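Local coordinates for surface layer protein (Geobacillus stearothermophilus, PDB 4UJ7), which probably self-assembles into the crystalline surface layer covering the bacterial cell, this chain comprising domains 5 and 6 of the longer, calcium-binding protein, at residues A[111-116]-A[201-206]; A[136-141]-A[197-202]. One frame throughout, in Å; residues are numbered along the deposited sequence. Where two conformers were deposited one is given.

Interaction 1: A[111-116]-A[201-206]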
loop_
_atom_site.group_PDB
_atom_site.type_symbol
_atom_site.label_atom_id
_atom_site.label_comp_id
_atom_site.label_asym_id
_atom_site.label_seq_id
_atom_site.Cartn_x
_atom_site.Cartn_y
_atom_site.Cartn_z
ATOM N N ALA A 111 16.978 9.915 3.662
ATOM C CA ALA A 111 17.246 9.864 5.106
ATOM C C ALA A 111 16.982 8.467 5.651
ATOM O O ALA A 111 17.803 7.917 6.381
ATOM C CB ALA A 111 16.423 10.901 5.858
ATOM N N ASN A 112 15.834 7.887 5.293
ATOM C CA ASN A 112 15.531 6.498 5.640
ATOM C C ASN A 112 14.609 5.818 4.622
ATOM O O ASN A 112 14.299 6.397 3.576
ATOM C CB ASN A 112 15.026 6.349 7.103
ATOM C CG ASN A 112 13.769 7.153 7.402
ATOM O OD1 ASN A 112 13.006 7.513 6.508
ATOM N ND2 ASN A 112 13.529 7.409 8.688
ATOM N N TYR A 113 14.182 4.601 4.942
ATOM C CA TYR A 113 13.408 3.778 4.011
ATOM C C TYR A 113 12.133 3.325 4.680
ATOM O O TYR A 113 12.086 3.190 5.902
ATOM C CB TYR A 113 14.226 2.573 3.537
ATOM C CG TYR A 113 15.577 2.982 3.018
ATOM C CD1 TYR A 113 16.668 3.106 3.883
ATOM C CD2 TYR A 113 15.758 3.310 1.670
ATOM C CE1 TYR A 113 17.906 3.521 3.421
ATOM C CE2 TYR A 113 17.001 3.715 1.193
ATOM C CZ TYR A 113 18.070 3.817 2.079
ATOM O OH TYR A 113 19.314 4.225 1.643
ATOM N N GLN A 114 11.097 3.126 3.871
ATOM C CA GLN A 114 9.834 2.591 4.351
ATOM C C GLN A 114 9.507 1.351 3.544
ATOM O O GLN A 114 9.496 1.383 2.307
ATOM C CB GLN A 114 8.696 3.613 4.242
ATOM C CG GLN A 114 8.827 4.767 5.229
ATOM C CD GLN A 114 7.822 5.886 5.011
ATOM O OE1 GLN A 114 6.859 5.748 4.238
ATOM N NE2 GLN A 114 8.031 7.008 5.717
ATOM N N ILE A 115 9.246 0.267 4.277
ATOM C CA ILE A 115 8.778 -0.980 3.711
ATOM C C ILE A 115 7.258 -0.966 3.818
ATOM O O ILE A 115 6.683 -0.964 4.915
ATOM C CB ILE A 115 9.401 -2.182 4.449
ATOM C CG1 ILE A 115 10.938 -2.094 4.383
ATOM C CG2 ILE A 115 8.857 -3.483 3.864
ATOM C CD1 ILE A 115 11.674 -3.003 5.358
ATOM N N LYS A 116 6.612 -0.915 2.662
ATOM C CA LYS A 116 5.183 -0.707 2.591
ATOM C C LYS A 116 4.419 -1.978 2.187
ATOM O O LYS A 116 4.715 -2.577 1.153
ATOM C CB LYS A 116 4.906 0.380 1.558
ATOM C CG LYS A 116 3.447 0.686 1.390
ATOM C CD LYS A 116 3.067 1.844 2.273
ATOM C CE LYS A 116 1.571 2.062 2.182
ATOM N NZ LYS A 116 0.873 1.132 3.110
ATOM N N VAL A 201 14.875 -7.248 4.087
ATOM C CA VAL A 201 15.035 -6.393 2.924
ATOM C C VAL A 201 16.465 -5.846 2.888
ATOM O O VAL A 201 16.899 -5.189 3.838
ATOM C CB VAL A 201 14.055 -5.196 3.007
ATOM C CG1 VAL A 201 14.167 -4.323 1.774
ATOM C CG2 VAL A 201 12.620 -5.676 3.199
ATOM N N LYS A 202 17.168 -6.115 1.794
ATOM C CA LYS A 202 18.568 -5.708 1.648
ATOM C C LYS A 202 18.773 -4.848 0.413
ATOM O O LYS A 202 18.136 -5.062 -0.615
ATOM C CB LYS A 202 19.474 -6.943 1.561
ATOM C CG LYS A 202 19.621 -7.696 2.879
ATOM C CD LYS A 202 20.791 -8.658 2.797
ATOM C CE LYS A 202 20.693 -9.743 3.852
ATOM N NZ LYS A 202 21.600 -10.863 3.484
ATOM N N LEU A 203 19.664 -3.865 0.522
ATOM C CA LEU A 203 20.126 -3.108 -0.640
ATOM C C LEU A 203 21.567 -3.528 -0.846
ATOM O O LEU A 203 22.452 -3.108 -0.108
ATOM C CB LEU A 203 19.983 -1.604 -0.397
ATOM C CG LEU A 203 20.306 -0.623 -1.533
ATOM C CD1 LEU A 203 19.508 -0.933 -2.795
ATOM C CD2 LEU A 203 20.052 0.808 -1.075
ATOM N N GLY A 204 21.781 -4.405 -1.820
ATOM C CA GLY A 204 23.041 -5.144 -1.933
ATOM C C GLY A 204 23.321 -5.939 -0.669
ATOM O O GLY A 204 22.555 -6.832 -0.302
ATOM N N THR A 205 24.408 -5.590 0.014
ATOM C CA THR A 205 24.811 -6.262 1.247
ATOM C C THR A 205 24.292 -5.564 2.518
ATOM O O THR A 205 24.482 -6.067 3.621
ATOM C CB THR A 205 26.351 -6.404 1.336
ATOM O OG1 THR A 205 26.952 -5.106 1.327
ATOM C CG2 THR A 205 26.895 -7.221 0.163
ATOM N N VAL A 206 23.647 -4.412 2.353
ATOM C CA VAL A 206 23.178 -3.597 3.482
ATOM C C VAL A 206 21.734 -3.967 3.855
ATOM O O VAL A 206 20.854 -3.950 2.994
ATOM C CB VAL A 206 23.281 -2.084 3.155
ATOM C CG1 VAL A 206 22.747 -1.236 4.297
ATOM C CG2 VAL A 206 24.726 -1.691 2.829
#
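Ile115 and Val201 carry the apolar part of this contact, meeting tip to tip between two sheets. Ile115 CD1 comes within 3.6 Å of Val201 CG2 and 4.0 Å of Val201 CB, so one methyl does most of the touching. CG1 of Ile115 stands beside its own backbone N (chi1 -57°) and the chain continues extended, which carries CD1 across toward the facing strand. Val201 answers with the branch that lies beside its backbone N. A second, looser pair lies nearer the turn: Tyr113 OH is 4.4 Å from Leu203 CD2, a marginal approach. Both side chains also rest on Leu208, while Ile115 touches Val211 of the same strand 206-216.

Between the two segments there is no hydrogen bond, as expected where the closest CA atoms, those of Ile115 and Val201, are 8.3 Å apart; the backbone bonds run within each sheet. Leu203 to Val206 form a type II' turn, closed by Val206 N to Leu203 O at 3.0 Å; the return bond, Leu203 N to Val206 O at 2.7 Å, makes it a two-residue beta hairpin. Gly204 takes the positive phi (58°) of its second position. In the other sheet, the backbones of Ala111 and Asn112 both bond to that of Val143, making a classic beta bulge. Two sheets touching through side chains while each keeps its own backbone ladder is the hallmark of a beta sandwich, here an immunoglobulin-like BIG2 domain.

Interaction 2: A[136-141]-A[197-202]; sequences VQLKVY and ETLTVK. With CA (calcium ion), chain D.
A calcium ion at one end of strand 195-203 of the immunoglobulin-like sandwich is gripped by both carboxylate oxygens of Glu197, OE1 at 2.6 Å and OE2 at 2.5 Å, and by a water whose oxygen is 2.4 Å from the metal. The similar lengths of the two Glu197 bonds show a bidentate carboxylate. Glu162 OE2, Asp165 OD1, Asn167 OD1 and the carbonyl O of Val169 supply the other four ligand atoms, making seven in all. The chain of Glu197 leaves with CG anti to its backbone N and then bends at chi2 (77°), which carries the carboxylate to the metal.

Strand 195-203 lies in one sheet of the sandwich, between 206-216 and 158-160, and strand 135-144 in the other. The closest CA atoms, of Val140 and Val201, are 8.7 Å apart, and the contact between the segments is purely apolar. Leu138, Val140, Leu199 and Val201 are all buried, with their CB atoms directed at the other strand. The leucine pair cross obliquely and touch by single methyls, Leu138 CD1 lying 4.0 Å from Leu199 CD1; Ile186 packs against both.

On the opposite face of strand 135-144, Lys139 NZ makes salt bridges to Asp152 and Asp181 and a hydrogen bond to Thr182 O, so this buried ammonium has three acceptors and its charge is probably well compensated.

The valines lie alongside, pointing past one another in opposing senses, and do not meet end on. Val140 uses the branch beside its own backbone N, whereas Val201 uses the one anti to its N (chi1 -178°), giving a CG2 to CG1 distance of 4.0 Å from Val140 to Val201.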
loop_
_atom_site.group_PDB
_atom_site.type_symbol
_atom_site.label_atom_id
_atom_site.label_comp_id
_atom_site.label_asym_id
_atom_site.label_seq_id
_atom_site.Cartn_x
_atom_site.Cartn_y
_atom_site.Cartn_z
ATOM N N VAL A 136 0.938 -11.370 -0.779
ATOM C CA VAL A 136 1.236 -10.082 -0.172
ATOM C C VAL A 136 1.985 -9.303 -1.230
ATOM O O VAL A 136 2.741 -9.871 -2.017
ATOM C CB VAL A 136 2.081 -10.226 1.118
ATOM C CG1 VAL A 136 2.570 -8.878 1.630
ATOM C CG2 VAL A 136 1.272 -10.957 2.184
ATOM N N GLN A 137 1.754 -7.995 -1.258
ATOM C CA GLN A 137 2.430 -7.110 -2.186
ATOM C C GLN A 137 3.187 -6.046 -1.426
ATOM O O GLN A 137 2.617 -5.374 -0.559
ATOM C CB GLN A 137 1.406 -6.431 -3.084
ATOM C CG GLN A 137 0.878 -7.326 -4.181
ATOM C CD GLN A 137 0.069 -6.520 -5.161
ATOM O OE1 GLN A 137 -0.904 -5.859 -4.785
ATOM N NE2 GLN A 137 0.491 -6.527 -6.405
ATOM N N LEU A 138 4.469 -5.899 -1.753
ATOM C CA LEU A 138 5.361 -4.964 -1.050
ATOM C C LEU A 138 6.010 -3.960 -1.985
ATOM O O LEU A 138 6.349 -4.283 -3.127
ATOM C CB LEU A 138 6.495 -5.745 -0.357
ATOM C CG LEU A 138 6.063 -6.826 0.635
ATOM C CD1 LEU A 138 7.290 -7.605 1.094
ATOM C CD2 LEU A 138 5.293 -6.267 1.831
ATOM N N LYS A 139 6.173 -2.732 -1.491
ATOM C CA LYS A 139 7.077 -1.774 -2.121
ATOM C C LYS A 139 8.064 -1.269 -1.068
ATOM O O LYS A 139 7.800 -1.341 0.133
ATOM C CB LYS A 139 6.311 -0.604 -2.754
ATOM C CG LYS A 139 5.786 -0.909 -4.155
ATOM C CD LYS A 139 5.015 0.298 -4.688
ATOM C CE LYS A 139 4.631 0.094 -6.143
ATOM N NZ LYS A 139 5.834 0.102 -7.002
ATOM N N VAL A 140 9.211 -0.797 -1.536
ATOM C CA VAL A 140 10.176 -0.155 -0.652
ATOM C C VAL A 140 10.445 1.258 -1.171
ATOM O O VAL A 140 10.834 1.424 -2.323
ATOM C CB VAL A 140 11.491 -0.958 -0.521
ATOM C CG1 VAL A 140 12.425 -0.294 0.487
ATOM C CG2 VAL A 140 11.209 -2.391 -0.065
ATOM N N TYR A 141 10.191 2.259 -0.319
ATOM C CA TYR A 141 10.419 3.668 -0.666
ATOM C C TYR A 141 11.642 4.263 0.002
ATOM O O TYR A 141 11.956 3.950 1.156
ATOM C CB TYR A 141 9.215 4.524 -0.271
ATOM C CG TYR A 141 7.926 4.137 -0.951
ATOM C CD1 TYR A 141 7.709 4.439 -2.288
ATOM C CD2 TYR A 141 6.937 3.454 -0.256
ATOM C CE1 TYR A 141 6.529 4.079 -2.921
ATOM C CE2 TYR A 141 5.760 3.086 -0.874
ATOM C CZ TYR A 141 5.566 3.403 -2.200
ATOM O OH TYR A 141 4.384 3.057 -2.806
ATOM N N GLU A 197 6.011 -14.989 9.119
ATOM C CA GLU A 197 7.294 -15.256 8.482
ATOM C C GLU A 197 8.035 -13.943 8.270
ATOM O O GLU A 197 7.505 -13.029 7.636
ATOM C CB GLU A 197 7.081 -15.996 7.150
ATOM C CG GLU A 197 8.367 -16.420 6.432
ATOM C CD GLU A 197 9.043 -17.645 7.013
ATOM O OE1 GLU A 197 8.720 -18.070 8.145
ATOM O OE2 GLU A 197 9.904 -18.214 6.307
ATOM N N THR A 198 9.245 -13.841 8.811
ATOM C CA THR A 198 10.050 -12.627 8.716
ATOM C C THR A 198 10.749 -12.525 7.361
ATOM O O THR A 198 11.515 -13.418 6.978
ATOM C CB THR A 198 11.083 -12.566 9.870
ATOM O OG1 THR A 198 10.373 -12.582 11.107
ATOM C CG2 THR A 198 11.908 -11.282 9.801
ATOM N N LEU A 199 10.491 -11.439 6.633
ATOM C CA LEU A 199 11.241 -11.142 5.416
ATOM C C LEU A 199 12.273 -10.069 5.656
ATOM O O LEU A 199 11.988 -9.061 6.282
ATOM C CB LEU A 199 10.303 -10.703 4.288
ATOM C CG LEU A 199 9.137 -11.643 3.993
ATOM C CD1 LEU A 199 8.273 -11.098 2.856
ATOM C CD2 LEU A 199 9.642 -13.046 3.654
ATOM N N THR A 200 13.471 -10.284 5.125
ATOM C CA THR A 200 14.577 -9.334 5.277
ATOM C C THR A 200 14.790 -8.577 3.981
ATOM O O THR A 200 14.881 -9.183 2.904
ATOM C CB THR A 200 15.869 -10.053 5.732
ATOM O OG1 THR A 200 15.591 -10.743 6.956
ATOM C CG2 THR A 200 17.006 -9.062 5.972
ATOM N N VAL A 201 14.875 -7.248 4.087
ATOM C CA VAL A 201 15.035 -6.393 2.924
ATOM C C VAL A 201 16.465 -5.846 2.888
ATOM O O VAL A 201 16.899 -5.189 3.838
ATOM C CB VAL A 201 14.055 -5.196 3.007
ATOM C CG1 VAL A 201 14.167 -4.323 1.774
ATOM C CG2 VAL A 201 12.620 -5.676 3.199
ATOM N N LYS A 202 17.168 -6.115 1.794
ATOM C CA LYS A 202 18.568 -5.708 1.648
ATOM C C LYS A 202 18.773 -4.848 0.413
ATOM O O LYS A 202 18.136 -5.062 -0.615
ATOM C CB LYS A 202 19.474 -6.943 1.561
ATOM C CG LYS A 202 19.621 -7.696 2.879
ATOM C CD LYS A 202 20.791 -8.658 2.797
ATOM C CE LYS A 202 20.693 -9.743 3.852
ATOM N NZ LYS A 202 21.600 -10.863 3.484
HETATM CA CA CA D . 9.661 -20.405 7.499
HETATM O O HOH W 1 10.713 -20.909 5.383
#

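Interactions 1 and 2 sample one interface of the same sandwich, their centres about 9 Å apart. Val201 joins them by dividing its methyls: CG2 serves 111-116 and CG1 serves 136-141. Those two segments are themselves antiparallel neighbours, with probable hydrogen bonds from Lys116 N to Lys139 O (2.8 Å) and between Gln114 O and Tyr141 N (2.9 Å), so strand 195-203 packs across both. Its ends differ: interaction 1 lies by the type II' turn, whereas interaction 2 includes calcium ligand Glu197, whose side chain is about 12 Å from that of Val201. Asp119, a ligand of a different calcium, has its side chain about 6 Å from that of Leu138.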